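Local coordinates for YfkN protein (Bacillus subtilis subsp. subtilis, PDB 3GVE) that belongs to the calcineurin-like phosphoesterase family of metal-dependent proteins and holds a manganese and a magnesium ion in neighbouring sites, at residues Thr17-Asp26 against Asp37-Gln45; Leu65-Ala75 against Thr89-Asn97. One frame throughout, in Å; residues are numbered along the deposited sequence. Where two conformers were deposited one is given.

Contact 1 of 2, residues Thr17-Asp26 against Asp37-Gln45; sequences TTDIHANMMD and DFGLARTAQ. With MN (manganese (II) ion), chain C.
L40 and A41, at the start of helix 40-53, turn their backbone N-H groups to the carbonyls of N23 and M24. L40 N meets N23 O at 2.9 Å in an almost straight bond of 171°, and A41 N reaches M24 O at 2.8 Å, so two N-H groups of the helix's first turn find their acceptors on the loop. G39, at the N-cap, suits this closeness: its backbone angles call for glycine, and a CB would run into M25 O. Close packing flanks these bonds. The selenomethionine M24 bends so that its CE makes apolar contact with CD2 of L40 at 3.9 Å, the two side chains running alongside each other, while the small A41 lets its CB sit 3.4 Å from M24 O. The ring of F38 lies against the N23 side chain, with amide and ring planes 62° apart. D26 N and F38 O are buried here without a polar partner in the model.

The other end is looser and wetter. R42, partly exposed, stretches its chain from CG to NE and brings NE to OD2 of D26 at 2.8 Å, a salt bridge approached on the anti side, somewhat out of the carboxylate plane. A water accepts from R42 NH2 and lies within bonding distance of D26 OD2, and R320 pairs with D26 OD1. Farther along the loop, D19 OD1 and H21 NE2 bind manganese, with D64 and H251. Backbone bonds at one end and a salt bridge with a water at the other thus tie the metal-binding loop to the helix, and the two arginines probably favour an ionised D26.

Contact 2 of 2, residues Leu65-Ala75 against Thr89-Asn97; sequences LIQGNPLGEYA and THPIISVMN
With CG trans to the backbone N (chi1 170°), L65 is carried toward helix 91-98, where I92 (chi1 -70°) holds CG1 beside its own backbone N and CG2 anti to it, turning its two branches to different partners. CG of L65 packs 3.7 Å from CG2 of I92 as the two side chains slide past each other in opposite directions. The selenomethionine M96, one turn on, folds back at chi2 and chi3, and its CE comes tip to tip with L65 CD1 at 3.8 Å. Beta-branching suits I92 to its place: while CG2 faces L65, CG1 crosses CD2 of L71 at 3.6 Å and CD1 reaches CA of I66.

H90 is the one polar side chain among the residues that touch. Its ND1 accepts from I92 N at 3.1 Å, with the donor close to the ring plane, which caps the helix and fixes the ring's rotation. NE2, at the ring's far edge, is 2.8 Å from a water that donates to I66 O and G72 O. This water bridges both segments where no direct hydrogen bond joins them. The methyl of A75, small enough to fit, lies 3.6 Å from NE2 of H90, and T121 of helix 115-123 adds to the packing around I66 and H90.

This helix-loop packing, with its histidine N-cap, follows directly on D64, a ligand of both metals in this calcineurin-like phosphoesterase domain; the L65 side chain is about 9 Å from the manganese.

The centres of contacts 1 and 2 lie about 11 Å apart, on the same side of the chain's centre, and all four segments belong to the calcineurin-like phosphoesterase domain. They follow in series: contact 1 leaves strand 9-17 and closes on helix 40-53, and contact 2 then opens after strand 57-61, the parallel neighbour of 9-17, and closes on helix 91-98. Both thus start from loops beyond adjacent strands, supplying D19 and H21 from one and, just before contact 2, D64. The first loop meets contact 2 directly: H21 ND1 probably hydrogen-bonds to Q67 O, and A22 packs on I92 of helix 91-98. Helix 322-340 touches both contacts, through residues such as A41 and P91, and so joins them.

Contact 1 of 2, residues Thr17-Asp26 against Asp37-Gln45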
# COMPACT_ATOMS: atom_id res chain seq x y z
N THR A 17 18.09 2.29 6.12
CA THR A 17 16.69 2.44 5.64
C THR A 17 16.27 1.17 4.96
O THR A 17 17.14 0.32 4.52
CB THR A 17 16.59 3.64 4.69
OG1 THR A 17 17.62 3.55 3.67
CG2 THR A 17 16.77 4.93 5.45
N THR A 18 14.98 0.93 4.90
CA THR A 18 14.45 -0.21 4.16
C THR A 18 13.05 0.09 3.63
O THR A 18 12.31 0.85 4.23
CB THR A 18 14.40 -1.51 5.03
OG1 THR A 18 14.26 -2.67 4.19
CG2 THR A 18 13.26 -1.46 6.07
N ASP A 19 12.71 -0.55 2.53
CA ASP A 19 11.36 -0.48 1.98
C ASP A 19 10.85 0.96 1.83
O ASP A 19 9.71 1.27 2.09
CB ASP A 19 10.40 -1.37 2.81
CG ASP A 19 10.73 -2.84 2.69
OD1 ASP A 19 10.18 -3.50 1.79
OD2 ASP A 19 11.55 -3.33 3.51
N ILE A 20 11.70 1.86 1.30
CA ILE A 20 11.39 3.29 1.11
C ILE A 20 10.32 3.42 0.03
O ILE A 20 9.47 4.32 0.11
CB ILE A 20 12.69 4.07 0.76
CG1 ILE A 20 13.57 4.19 1.97
CG2 ILE A 20 12.35 5.44 0.24
CD1 ILE A 20 13.13 4.90 3.03
N HIS A 21 10.37 2.56 -0.96
CA HIS A 21 9.37 2.41 -2.01
C HIS A 21 9.15 3.74 -2.75
O HIS A 21 8.02 4.16 -2.99
CB HIS A 21 8.06 1.82 -1.44
CG HIS A 21 8.09 0.33 -1.28
ND1 HIS A 21 8.13 -0.52 -2.36
CD2 HIS A 21 8.12 -0.45 -0.18
CE1 HIS A 21 8.16 -1.77 -1.92
NE2 HIS A 21 8.17 -1.76 -0.61
N ALA A 22 10.26 4.39 -3.08
CA ALA A 22 10.28 5.61 -3.92
C ALA A 22 9.65 6.84 -3.26
O ALA A 22 9.44 7.85 -3.90
CB ALA A 22 9.65 5.35 -5.30
N ASN A 23 9.37 6.73 -1.98
CA ASN A 23 8.87 7.87 -1.21
C ASN A 23 10.01 8.81 -0.78
O ASN A 23 10.50 8.74 0.33
CB ASN A 23 8.05 7.40 0.01
CG ASN A 23 6.82 6.58 -0.39
OD1 ASN A 23 6.73 5.40 -0.13
ND2 ASN A 23 5.91 7.22 -1.05
N MSE A 24 10.40 9.67 -1.72
CA MSE A 24 11.46 10.66 -1.51
C MSE A 24 10.94 11.81 -0.67
O MSE A 24 11.48 12.13 0.37
CB MSE A 24 11.96 11.18 -2.86
CG MSE A 24 12.65 10.08 -3.70
SE MSE A 24 14.29 9.39 -2.93
CE MSE A 24 13.57 7.70 -2.18
N MSE A 25 9.88 12.43 -1.16
CA MSE A 25 9.20 13.50 -0.43
C MSE A 25 8.22 12.94 0.58
O MSE A 25 7.78 11.80 0.48
CB MSE A 25 8.47 14.41 -1.41
CG MSE A 25 9.40 15.17 -2.35
SE MSE A 25 10.54 16.47 -1.42
CE MSE A 25 9.26 17.94 -1.40
N ASP A 26 7.85 13.76 1.56
CA ASP A 26 6.78 13.40 2.48
C ASP A 26 5.45 13.78 1.81
O ASP A 26 4.80 14.76 2.17
CB ASP A 26 6.98 14.06 3.87
CG ASP A 26 7.17 15.57 3.82
OD1 ASP A 26 7.53 16.12 2.77
OD2 ASP A 26 6.98 16.19 4.88
N ASP A 37 3.78 11.78 7.68
CA ASP A 37 3.76 10.39 8.13
C ASP A 37 4.97 9.58 7.65
O ASP A 37 5.33 8.61 8.27
CB ASP A 37 2.45 9.75 7.62
CG ASP A 37 2.20 8.34 8.13
OD1 ASP A 37 1.93 7.43 7.30
OD2 ASP A 37 2.21 8.14 9.36
N PHE A 38 5.57 9.97 6.53
CA PHE A 38 6.61 9.16 5.89
C PHE A 38 7.48 9.98 4.95
O PHE A 38 7.26 11.16 4.77
CB PHE A 38 5.98 7.97 5.14
CG PHE A 38 5.06 8.35 3.99
CD1 PHE A 38 5.57 8.70 2.77
CD2 PHE A 38 3.68 8.30 4.13
CE1 PHE A 38 4.76 9.02 1.71
CE2 PHE A 38 2.87 8.62 3.07
CZ PHE A 38 3.41 9.00 1.86
N GLY A 39 8.47 9.33 4.34
CA GLY A 39 9.29 9.94 3.31
C GLY A 39 10.74 10.14 3.70
O GLY A 39 11.02 10.55 4.80
N LEU A 40 11.65 9.83 2.78
CA LEU A 40 13.08 9.96 3.02
C LEU A 40 13.49 11.39 3.38
O LEU A 40 14.42 11.57 4.12
CB LEU A 40 13.86 9.44 1.81
CG LEU A 40 15.38 9.32 1.95
CD1 LEU A 40 15.79 8.54 3.20
CD2 LEU A 40 15.96 8.70 0.68
N ALA A 41 12.76 12.38 2.89
CA ALA A 41 13.03 13.76 3.27
C ALA A 41 12.94 13.96 4.79
O ALA A 41 13.65 14.78 5.33
CB ALA A 41 12.09 14.72 2.54
N ARG A 42 12.08 13.19 5.47
CA ARG A 42 12.01 13.22 6.93
C ARG A 42 13.02 12.27 7.58
O ARG A 42 13.67 12.64 8.51
CB ARG A 42 10.58 12.93 7.41
CG ARG A 42 9.67 14.14 7.17
CD ARG A 42 8.21 13.88 7.49
NE ARG A 42 7.46 15.14 7.39
CZ ARG A 42 7.23 15.96 8.40
NH1 ARG A 42 7.63 15.68 9.63
NH2 ARG A 42 6.55 17.07 8.18
N THR A 43 13.16 11.07 7.04
CA THR A 43 14.12 10.12 7.62
C THR A 43 15.54 10.68 7.63
O THR A 43 16.30 10.41 8.54
CB THR A 43 14.12 8.77 6.85
OG1 THR A 43 12.84 8.54 6.28
CG2 THR A 43 14.51 7.60 7.77
N ALA A 44 15.86 11.45 6.60
CA ALA A 44 17.18 12.03 6.46
C ALA A 44 17.52 12.99 7.61
O ALA A 44 18.67 13.22 7.87
CB ALA A 44 17.32 12.72 5.10
N GLN A 45 16.51 13.50 8.30
CA GLN A 45 16.74 14.34 9.46
C GLN A 45 17.26 13.49 10.61
O GLN A 45 18.13 13.93 11.33
CB GLN A 45 15.48 15.12 9.87
CG GLN A 45 14.92 16.02 8.77
CD GLN A 45 15.77 17.23 8.48
OE1 GLN A 45 16.92 17.12 8.14
NE2 GLN A 45 15.17 18.41 8.58
MN MN C . 8.44 -3.67 0.53
O HOH W 1 4.62 17.48 5.93
O HOH W 2 8.28 -5.82 0.96
O HOH W 3 6.68 -4.31 -0.71

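Contact 2 of 2, residues Leu65-Ala75 against Thr89-Asn97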
# COMPACT_ATOMS: atom_id res chain seq x y z
N LEU A 65 13.43 0.02 -2.90
CA LEU A 65 13.77 1.44 -2.91
C LEU A 65 13.21 2.21 -4.12
O LEU A 65 12.70 3.31 -3.96
CB LEU A 65 15.29 1.58 -2.88
CG LEU A 65 15.85 2.99 -3.13
CD1 LEU A 65 15.49 3.90 -1.99
CD2 LEU A 65 17.38 2.93 -3.34
N ILE A 66 13.33 1.65 -5.31
CA ILE A 66 13.10 2.39 -6.53
C ILE A 66 11.70 2.27 -7.12
O ILE A 66 11.39 2.90 -8.12
CB ILE A 66 14.13 2.01 -7.62
CG1 ILE A 66 13.87 0.59 -8.16
CG2 ILE A 66 15.55 2.18 -7.09
CD1 ILE A 66 14.79 0.18 -9.31
N GLN A 67 10.85 1.46 -6.50
CA GLN A 67 9.52 1.18 -7.01
C GLN A 67 8.48 1.31 -5.91
O GLN A 67 8.75 1.03 -4.77
CB GLN A 67 9.48 -0.26 -7.54
CG GLN A 67 8.20 -0.63 -8.29
CD GLN A 67 7.03 -1.03 -7.39
OE1 GLN A 67 5.87 -0.98 -7.82
NE2 GLN A 67 7.31 -1.44 -6.20
N GLY A 68 7.29 1.74 -6.29
CA GLY A 68 6.15 1.70 -5.38
C GLY A 68 5.14 2.82 -5.51
O GLY A 68 3.99 2.67 -5.15
N ASN A 69 5.59 3.96 -6.01
CA ASN A 69 4.71 5.13 -6.17
C ASN A 69 4.87 5.78 -7.55
O ASN A 69 5.64 5.30 -8.34
CB ASN A 69 4.85 6.11 -5.00
CG ASN A 69 6.16 6.89 -5.00
OD1 ASN A 69 6.51 7.55 -4.03
ND2 ASN A 69 6.86 6.85 -6.09
N PRO A 70 4.15 6.85 -7.84
CA PRO A 70 4.26 7.46 -9.17
C PRO A 70 5.62 8.09 -9.50
O PRO A 70 5.91 8.24 -10.66
CB PRO A 70 3.13 8.51 -9.17
CG PRO A 70 2.10 7.88 -8.30
CD PRO A 70 2.89 7.25 -7.17
N LEU A 71 6.43 8.42 -8.50
CA LEU A 71 7.77 8.92 -8.77
C LEU A 71 8.64 7.81 -9.38
O LEU A 71 9.36 8.04 -10.32
CB LEU A 71 8.41 9.51 -7.51
CG LEU A 71 9.78 10.14 -7.76
CD1 LEU A 71 9.99 11.39 -6.90
CD2 LEU A 71 10.92 9.15 -7.59
N GLY A 72 8.51 6.60 -8.85
CA GLY A 72 9.20 5.46 -9.43
C GLY A 72 8.72 5.17 -10.84
O GLY A 72 9.51 4.80 -11.70
N GLU A 73 7.42 5.32 -11.06
CA GLU A 73 6.82 5.15 -12.39
C GLU A 73 7.32 6.21 -13.36
O GLU A 73 7.63 5.93 -14.49
CB GLU A 73 5.30 5.31 -12.32
CG GLU A 73 4.56 4.19 -11.71
CD GLU A 73 3.09 4.56 -11.48
OE1 GLU A 73 2.47 3.90 -10.64
OE2 GLU A 73 2.56 5.52 -12.10
N TYR A 74 7.39 7.44 -12.88
CA TYR A 74 7.89 8.52 -13.71
C TYR A 74 9.30 8.20 -14.23
O TYR A 74 9.62 8.40 -15.39
CB TYR A 74 7.88 9.86 -12.93
CG TYR A 74 8.51 10.96 -13.75
CD1 TYR A 74 7.78 11.64 -14.70
CD2 TYR A 74 9.86 11.25 -13.63
CE1 TYR A 74 8.35 12.60 -15.48
CE2 TYR A 74 10.44 12.22 -14.42
CZ TYR A 74 9.68 12.89 -15.33
OH TYR A 74 10.25 13.86 -16.12
N ALA A 75 10.15 7.67 -13.36
CA ALA A 75 11.51 7.39 -13.75
C ALA A 75 11.62 6.35 -14.87
O ALA A 75 12.30 6.54 -15.86
CB ALA A 75 12.33 7.01 -12.57
N THR A 89 21.45 9.57 -14.23
CA THR A 89 21.33 8.84 -12.97
C THR A 89 19.86 8.71 -12.58
O THR A 89 19.11 9.66 -12.67
CB THR A 89 22.06 9.59 -11.86
OG1 THR A 89 23.43 9.77 -12.24
CG2 THR A 89 22.02 8.80 -10.55
N HIS A 90 19.44 7.55 -12.12
CA HIS A 90 18.07 7.41 -11.62
C HIS A 90 17.89 8.47 -10.52
O HIS A 90 18.69 8.56 -9.62
CB HIS A 90 17.88 6.01 -11.04
CG HIS A 90 16.45 5.66 -10.75
ND1 HIS A 90 15.66 6.41 -9.91
CD2 HIS A 90 15.67 4.65 -11.21
CE1 HIS A 90 14.46 5.87 -9.85
NE2 HIS A 90 14.44 4.80 -10.62
N PRO A 91 16.82 9.27 -10.60
CA PRO A 91 16.61 10.34 -9.61
C PRO A 91 16.60 9.86 -8.15
O PRO A 91 17.06 10.57 -7.29
CB PRO A 91 15.26 10.92 -10.02
CG PRO A 91 15.21 10.71 -11.46
CD PRO A 91 15.83 9.36 -11.68
N ILE A 92 16.10 8.66 -7.89
CA ILE A 92 16.15 8.13 -6.53
C ILE A 92 17.61 7.88 -6.10
O ILE A 92 18.02 8.21 -5.00
CB ILE A 92 15.29 6.87 -6.40
CG1 ILE A 92 13.81 7.26 -6.48
CG2 ILE A 92 15.61 6.14 -5.09
CD1 ILE A 92 12.87 6.08 -6.54
N ILE A 93 18.38 7.30 -7.01
CA ILE A 93 19.81 7.10 -6.77
C ILE A 93 20.55 8.43 -6.57
O ILE A 93 21.43 8.51 -5.74
CB ILE A 93 20.45 6.24 -7.89
CG1 ILE A 93 19.80 4.84 -7.93
CG2 ILE A 93 21.98 6.14 -7.72
CD1 ILE A 93 19.95 4.02 -6.62
N SER A 94 20.17 9.48 -7.30
CA SER A 94 20.76 10.83 -7.02
C SER A 94 20.56 11.26 -5.61
O SER A 94 21.46 11.87 -5.02
CB SER A 94 20.20 11.87 -7.95
OG SER A 94 20.39 11.52 -9.31
N VAL A 95 19.38 10.98 -5.04
CA VAL A 95 19.15 11.32 -3.62
C VAL A 95 20.08 10.53 -2.69
O VAL A 95 20.68 11.04 -1.76
CB VAL A 95 17.67 11.08 -3.21
CG1 VAL A 95 17.46 11.28 -1.75
CG2 VAL A 95 16.75 12.07 -4.00
N MSE A 96 20.20 9.23 -2.96
CA MSE A 96 21.06 8.34 -2.16
C MSE A 96 22.54 8.76 -2.23
O MSE A 96 23.26 8.69 -1.26
CB MSE A 96 20.91 6.86 -2.61
CG MSE A 96 19.47 6.35 -2.75
SE MSE A 96 18.27 6.71 -1.25
CE MSE A 96 18.64 5.11 -0.17
N ASN A 97 22.95 9.25 -3.39
CA ASN A 97 24.29 9.72 -3.65
C ASN A 97 24.51 11.00 -2.81
O ASN A 97 25.52 11.19 -2.16
CB ASN A 97 24.52 10.02 -5.14
CG ASN A 97 24.75 8.74 -5.97
OD1 ASN A 97 24.98 7.66 -5.43
ND2 ASN A 97 24.72 8.91 -7.27
O HOH W 4 11.91 3.55 -10.77